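Local coordinates for protein RcdA (Caulobacter vibrioides, PDB 3CTW) that probably acts as a protein-binding adaptor that helps the ClpXP protease remove cell-cycle regulators such as CtrA, at residues A[27-32]-A[134-139]; A[38-43]-A[123-128]. All coordinates share one frame; numbering follows the deposited sequence.

Contact 1 (A[27-32]-A[134-139]); sequences DRTFEE and ERVRHL. With EDO (1,2-ethanediol), chain F.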
loop_
_atom_site.group_PDB
_atom_site.type_symbol
_atom_site.label_atom_id
_atom_site.label_comp_id
_atom_site.label_asym_id
_atom_site.label_seq_id
_atom_site.Cartn_x
_atom_site.Cartn_y
_atom_site.Cartn_z
ATOM N N ASP A 27 11.895 1.471 13.580
ATOM C CA ASP A 27 12.916 2.263 12.933
ATOM C C ASP A 27 13.953 1.398 12.249
ATOM O O ASP A 27 14.585 1.824 11.282
ATOM C CB ASP A 27 13.596 3.174 13.946
ATOM C CG ASP A 27 14.353 4.304 13.290
ATOM O OD1 ASP A 27 14.018 4.674 12.140
ATOM O OD2 ASP A 27 15.272 4.848 13.944
ATOM N N ARG A 28 14.123 0.180 12.756
ATOM C CA ARG A 28 15.109 -0.740 12.202
ATOM C C ARG A 28 14.539 -1.463 10.989
ATOM O O ARG A 28 15.179 -1.538 9.944
ATOM C CB ARG A 28 15.596 -1.751 13.251
ATOM C CG ARG A 28 16.964 -2.305 12.920
ATOM C CD ARG A 28 17.211 -3.655 13.563
ATOM N NE ARG A 28 17.266 -3.587 15.019
ATOM C CZ ARG A 28 16.299 -4.013 15.826
ATOM N NH1 ARG A 28 15.184 -4.539 15.322
ATOM N NH2 ARG A 28 16.448 -3.912 17.139
ATOM N N THR A 29 13.321 -1.975 11.136
ATOM C CA THR A 29 12.667 -2.750 10.083
ATOM C C THR A 29 12.237 -1.885 8.887
ATOM O O THR A 29 12.039 -2.399 7.785
ATOM C CB THR A 29 11.476 -3.586 10.633
ATOM O OG1 THR A 29 10.933 -4.403 9.586
ATOM C CG2 THR A 29 10.399 -2.697 11.112
ATOM N N PHE A 30 12.110 -0.577 9.104
ATOM C CA PHE A 30 11.908 0.372 8.002
ATOM C C PHE A 30 13.133 0.430 7.094
ATOM O O PHE A 30 13.009 0.509 5.867
ATOM C CB PHE A 30 11.613 1.777 8.533
ATOM C CG PHE A 30 11.312 2.784 7.450
ATOM C CD1 PHE A 30 10.034 2.903 6.943
ATOM C CD2 PHE A 30 12.301 3.613 6.941
ATOM C CE1 PHE A 30 9.740 3.817 5.946
ATOM C CE2 PHE A 30 12.009 4.527 5.942
ATOM C CZ PHE A 30 10.728 4.623 5.444
ATOM N N GLU A 31 14.312 0.437 7.713
ATOM C CA GLU A 31 15.572 0.504 6.983
ATOM C C GLU A 31 15.801 -0.780 6.195
ATOM O O GLU A 31 16.364 -0.752 5.094
ATOM C CB GLU A 31 16.743 0.741 7.937
ATOM C CG GLU A 31 16.709 2.044 8.702
ATOM C CD GLU A 31 17.848 2.143 9.704
ATOM O OE1 GLU A 31 18.925 1.550 9.452
ATOM O OE2 GLU A 31 17.661 2.808 10.746
ATOM N N GLU A 32 15.353 -1.904 6.759
ATOM C CA GLU A 32 15.452 -3.204 6.097
ATOM C C GLU A 32 14.534 -3.268 4.882
ATOM O O GLU A 32 14.899 -3.830 3.840
ATOM C CB GLU A 32 15.101 -4.338 7.065
ATOM C CG GLU A 32 15.301 -5.747 6.487
ATOM C CD GLU A 32 14.824 -6.848 7.421
ATOM O OE1 GLU A 32 15.173 -8.024 7.191
ATOM O OE2 GLU A 32 14.091 -6.536 8.383
ATOM N N GLU A 134 7.435 -11.629 7.590
ATOM C CA GLU A 134 6.948 -12.124 8.870
ATOM C C GLU A 134 7.427 -11.259 10.030
ATOM O O GLU A 134 6.791 -11.203 11.080
ATOM C CB GLU A 134 7.327 -13.594 9.079
ATOM C CG GLU A 134 8.781 -13.940 8.800
ATOM C CD GLU A 134 9.013 -15.444 8.694
ATOM O OE1 GLU A 134 8.073 -16.219 8.988
ATOM O OE2 GLU A 134 10.134 -15.859 8.319
ATOM N N ARG A 135 8.537 -10.568 9.817
ATOM C CA ARG A 135 9.051 -9.598 10.779
ATOM C C ARG A 135 8.073 -8.437 10.872
ATOM O O ARG A 135 7.862 -7.874 11.945
ATOM C CB ARG A 135 10.402 -9.074 10.308
ATOM C CG ARG A 135 11.245 -8.455 11.382
ATOM C CD ARG A 135 12.257 -9.453 11.935
ATOM N NE ARG A 135 13.037 -10.148 10.903
ATOM C CZ ARG A 135 14.029 -9.605 10.189
ATOM N NH1 ARG A 135 14.384 -8.343 10.373
ATOM N NH2 ARG A 135 14.674 -10.330 9.283
ATOM N N VAL A 136 7.486 -8.072 9.738
ATOM C CA VAL A 136 6.472 -7.027 9.698
ATOM C C VAL A 136 5.118 -7.548 10.186
ATOM O O VAL A 136 4.417 -6.864 10.933
ATOM C CB VAL A 136 6.350 -6.408 8.290
ATOM C CG1 VAL A 136 5.090 -5.555 8.170
ATOM C CG2 VAL A 136 7.595 -5.580 7.976
ATOM N N ARG A 137 4.768 -8.767 9.783
ATOM C CA ARG A 137 3.506 -9.386 10.189
ATOM C C ARG A 137 3.403 -9.542 11.704
ATOM O O ARG A 137 2.330 -9.329 12.281
ATOM C CB ARG A 137 3.315 -10.738 9.496
ATOM C CG ARG A 137 1.956 -11.414 9.753
ATOM C CD ARG A 137 1.750 -12.664 8.894
ATOM N NE ARG A 137 2.863 -13.610 8.996
ATOM C CZ ARG A 137 2.946 -14.587 9.894
ATOM N NH1 ARG A 137 1.975 -14.772 10.784
ATOM N NH2 ARG A 137 4.006 -15.383 9.897
ATOM N N HIS A 138 4.515 -9.905 12.343
ATOM C CA HIS A 138 4.540 -10.038 13.796
ATOM C C HIS A 138 4.431 -8.674 14.461
ATOM O O HIS A 138 3.747 -8.515 15.472
ATOM C CB HIS A 138 5.792 -10.794 14.265
ATOM C CG HIS A 138 5.722 -12.276 14.039
ATOM N ND1 HIS A 138 4.853 -13.096 14.729
ATOM C CD2 HIS A 138 6.412 -13.084 13.199
ATOM C CE1 HIS A 138 5.010 -14.343 14.323
ATOM N NE2 HIS A 138 5.954 -14.364 13.399
ATOM N N LEU A 139 5.070 -7.683 13.845
ATOM C CA LEU A 139 5.004 -6.305 14.308
ATOM C C LEU A 139 3.604 -5.728 14.072
ATOM O O LEU A 139 3.095 -4.952 14.881
ATOM C CB LEU A 139 6.047 -5.464 13.576
ATOM C CG LEU A 139 6.649 -4.261 14.308
ATOM C CD1 LEU A 139 7.860 -3.808 13.569
ATOM C CD2 LEU A 139 5.676 -3.106 14.413
HETATM C C1 EDO F . 12.091 6.604 9.934
HETATM O O1 EDO F . 11.883 5.461 10.782
HETATM C C2 EDO F . 13.193 6.325 8.910
HETATM O O2 EDO F . 14.353 5.734 9.519
#
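T29 and L139 meet tip to tip between two antiparallel helices of a three-helix bundle, helix 26-44 and helix 120-145, whose local axes run 11.1 Å apart at 148°. The methyl T29 CG2 lies 3.7 Å from L139 CD1. It can reach that branch because it sits between the backbone N and the carbonyl carbon, while OG1 is anti to the N (chi1 -176°). The hydroxyl is turned toward V136 instead: T29 OG1 is 3.9 Å from V136 CG2, the two side chains crossing at about a right angle. The third helix, 57-88, closes this apolar layer with W80, which touches both V136 and L139. One turn further along, E32 extends straight beyond CG, whereas R135 folds at chi2 and chi3, and their charged ends join in a salt bridge, E32 OE2 to R135 NH1 at 2.7 Å. The carboxylate and guanidinium planes are 27° apart. A second hydrogen bond, R135 NH2 to E32 OE1 at 3.2 Å, is weak, being strongly bent. On the side of helix 26-44 turned from this interface, D27 OD1 accepts both hydroxyls of a 1,2-ethanediol, probably from the crystallisation liquor, with its O1 at 2.6 Å.

Contact 2 (A[38-43]-A[123-128]); sequences EETAAY and MNLLQR. With EDO (1,2-ethanediol), chain G.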
loop_
_atom_site.group_PDB
_atom_site.type_symbol
_atom_site.label_atom_id
_atom_site.label_comp_id
_atom_site.label_asym_id
_atom_site.label_seq_id
_atom_site.Cartn_x
_atom_site.Cartn_y
_atom_site.Cartn_z
ATOM N N GLU A 38 15.475 -1.360 -2.747
ATOM C CA GLU A 38 16.493 -0.725 -3.577
ATOM C C GLU A 38 17.405 -1.761 -4.230
ATOM O O GLU A 38 17.759 -1.627 -5.400
ATOM C CB GLU A 38 17.323 0.301 -2.805
ATOM C CG GLU A 38 18.061 1.248 -3.738
ATOM C CD GLU A 38 18.822 2.319 -2.996
ATOM O OE1 GLU A 38 19.442 1.978 -1.963
ATOM O OE2 GLU A 38 18.800 3.487 -3.447
ATOM N N GLU A 39 17.743 -2.811 -3.487
ATOM C CA GLU A 39 18.591 -3.874 -4.021
ATOM C C GLU A 39 17.856 -4.764 -5.038
ATOM O O GLU A 39 18.484 -5.368 -5.913
ATOM C CB GLU A 39 19.176 -4.726 -2.892
ATOM C CG GLU A 39 20.215 -4.039 -2.042
ATOM C CD GLU A 39 20.872 -4.996 -1.050
ATOM O OE1 GLU A 39 20.935 -4.655 0.153
ATOM O OE2 GLU A 39 21.303 -6.099 -1.467
ATOM N N THR A 40 16.534 -4.836 -4.915
ATOM C CA THR A 40 15.726 -5.666 -5.786
ATOM C C THR A 40 15.612 -5.044 -7.176
ATOM O O THR A 40 15.845 -5.708 -8.181
ATOM C CB THR A 40 14.347 -5.889 -5.178
ATOM O OG1 THR A 40 14.505 -6.626 -3.965
ATOM C CG2 THR A 40 13.446 -6.665 -6.128
ATOM N N ALA A 41 15.271 -3.759 -7.219
ATOM C CA ALA A 41 15.125 -3.043 -8.475
ATOM C C ALA A 41 16.465 -2.914 -9.181
ATOM O O ALA A 41 16.514 -2.884 -10.399
ATOM C CB ALA A 41 14.513 -1.673 -8.233
ATOM N N ALA A 42 17.551 -2.847 -8.419
ATOM C CA ALA A 42 18.900 -2.802 -8.985
ATOM C C ALA A 42 19.315 -4.156 -9.582
ATOM O O ALA A 42 20.031 -4.216 -10.587
ATOM C CB ALA A 42 19.908 -2.349 -7.924
ATOM N N TYR A 43 18.826 -5.227 -8.968
ATOM C CA TYR A 43 19.107 -6.573 -9.427
ATOM C C TYR A 43 18.262 -6.940 -10.648
ATOM O O TYR A 43 18.790 -7.386 -11.657
ATOM C CB TYR A 43 18.887 -7.577 -8.289
ATOM C CG TYR A 43 19.037 -9.021 -8.709
ATOM C CD1 TYR A 43 20.295 -9.581 -8.906
ATOM C CD2 TYR A 43 17.919 -9.830 -8.914
ATOM C CE1 TYR A 43 20.439 -10.910 -9.297
ATOM C CE2 TYR A 43 18.055 -11.163 -9.309
ATOM C CZ TYR A 43 19.318 -11.695 -9.491
ATOM O OH TYR A 43 19.450 -13.002 -9.890
ATOM N N MET A 123 17.390 -15.804 -5.516
ATOM C CA MET A 123 17.145 -16.675 -4.395
ATOM C C MET A 123 17.414 -15.981 -3.059
ATOM O O MET A 123 16.654 -16.164 -2.116
ATOM C CB MET A 123 17.966 -17.951 -4.521
ATOM C CG MET A 123 17.459 -19.048 -3.634
ATOM S SD MET A 123 15.990 -19.826 -4.337
ATOM C CE MET A 123 16.757 -20.919 -5.538
ATOM N N ASN A 124 18.474 -15.166 -3.000
ATOM C CA ASN A 124 18.835 -14.428 -1.780
ATOM C C ASN A 124 17.784 -13.386 -1.388
ATOM O O ASN A 124 17.338 -13.328 -0.242
ATOM C CB ASN A 124 20.182 -13.713 -1.943
ATOM C CG ASN A 124 21.370 -14.660 -1.984
ATOM O OD1 ASN A 124 21.291 -15.799 -1.525
ATOM N ND2 ASN A 124 22.495 -14.172 -2.518
ATOM N N LEU A 125 17.395 -12.557 -2.358
ATOM C CA LEU A 125 16.417 -11.490 -2.147
ATOM C C LEU A 125 15.056 -12.048 -1.772
ATOM O O LEU A 125 14.303 -11.415 -1.042
ATOM C CB LEU A 125 16.273 -10.632 -3.407
ATOM C CG LEU A 125 17.476 -9.834 -3.878
ATOM C CD1 LEU A 125 17.233 -9.360 -5.282
ATOM C CD2 LEU A 125 17.760 -8.671 -2.964
ATOM N N LEU A 126 14.745 -13.236 -2.269
ATOM C CA LEU A 126 13.497 -13.892 -1.939
ATOM C C LEU A 126 13.482 -14.376 -0.492
ATOM O O LEU A 126 12.464 -14.281 0.197
ATOM C CB LEU A 126 13.256 -15.054 -2.897
ATOM C CG LEU A 126 11.840 -15.602 -3.033
ATOM C CD1 LEU A 126 10.805 -14.557 -3.460
ATOM C CD2 LEU A 126 11.877 -16.729 -4.054
ATOM N N GLN A 127 14.633 -14.855 -0.027
ATOM C CA GLN A 127 14.788 -15.317 1.347
ATOM C C GLN A 127 14.826 -14.154 2.339
ATOM O O GLN A 127 14.367 -14.280 3.468
ATOM C CB GLN A 127 16.045 -16.175 1.476
ATOM C CG GLN A 127 15.951 -17.507 0.756
ATOM C CD GLN A 127 17.253 -18.279 0.787
ATOM O OE1 GLN A 127 17.761 -18.704 -0.248
ATOM N NE2 GLN A 127 17.804 -18.461 1.978
ATOM N N ARG A 128 15.365 -13.019 1.899
ATOM C CA ARG A 128 15.419 -11.808 2.730
ATOM C C ARG A 128 14.027 -11.215 2.861
ATOM O O ARG A 128 13.642 -10.754 3.950
ATOM C CB ARG A 128 16.385 -10.752 2.158
ATOM C CG ARG A 128 17.856 -11.160 2.149
ATOM C CD ARG A 128 18.688 -10.236 1.256
ATOM N NE ARG A 128 18.721 -8.850 1.725
ATOM C CZ ARG A 128 19.222 -7.829 1.023
ATOM N NH1 ARG A 128 19.735 -8.020 -0.181
ATOM N NH2 ARG A 128 19.211 -6.604 1.520
HETATM C C1 EDO G . 20.836 -10.645 -3.435
HETATM O O1 EDO G . 21.127 -10.613 -2.023
HETATM C C2 EDO G . 22.090 -10.504 -4.301
HETATM O O2 EDO G . 22.073 -9.232 -4.967
#
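L125 divides its two methyls, CD1 to Y43 and CD2 toward T40 and E39. With CG anti to its own carbonyl carbon (chi1 -64°), the side chain carries CG toward helix 26-44, and the two branches fork from there. L125 CD1 lies against Y43 CB, CG and CD2, where the ring joins its CB, closest at CD2 (3.7 Å), the two side chains crossing obliquely; the phenol hydroxyl reaches on to D51 and is hydrogen-bonded there. L125 CD2 slides past T40, at 4.0 Å from T40 OG1, a hydroxyl already bonded to the carbonyl of L36 in its own helix. This is antiparallel packing within a three-helix bundle, the local axes 10.8 Å apart; L126, the next residue, turns to the third helix, 57-88, against E66 and R73. R128 then comes back to the interface and grips E39 end-on with two nitrogens. R128 NH1 donates to E39 OE2 at 2.8 Å and R128 NH2 to E39 OE1 at 2.9 Å, both bonds fairly straight. Each oxygen lies near the guanidinium plane yet is met from about 60° above the carboxylate plane. A weak bond of 3.5 Å joins R128 NH1 to O1 of a 1,2-ethanediol, probably from the crystallisation liquor.

How the contacts relate
Both contacts join the same two antiparallel helices, 26-44 and 120-145, at successive levels of their shared interface. Their centres are 16 Å apart and their nearest atoms about 5 Å, so they do not touch. Along the chain the order is 27-32, 38-43, 123-128, 134-139, which nests contact 2 inside the loop closed by contact 1; helix 57-88, the third of the bundle, lies in that loop and packs against both levels. At each level a small apolar layer is accompanied by a glutamate-arginine pair. F30 and A41, pointing away from this interface, meet E91 and P93 of the second subunit, so helix 26-44 serves bundle and dimer together.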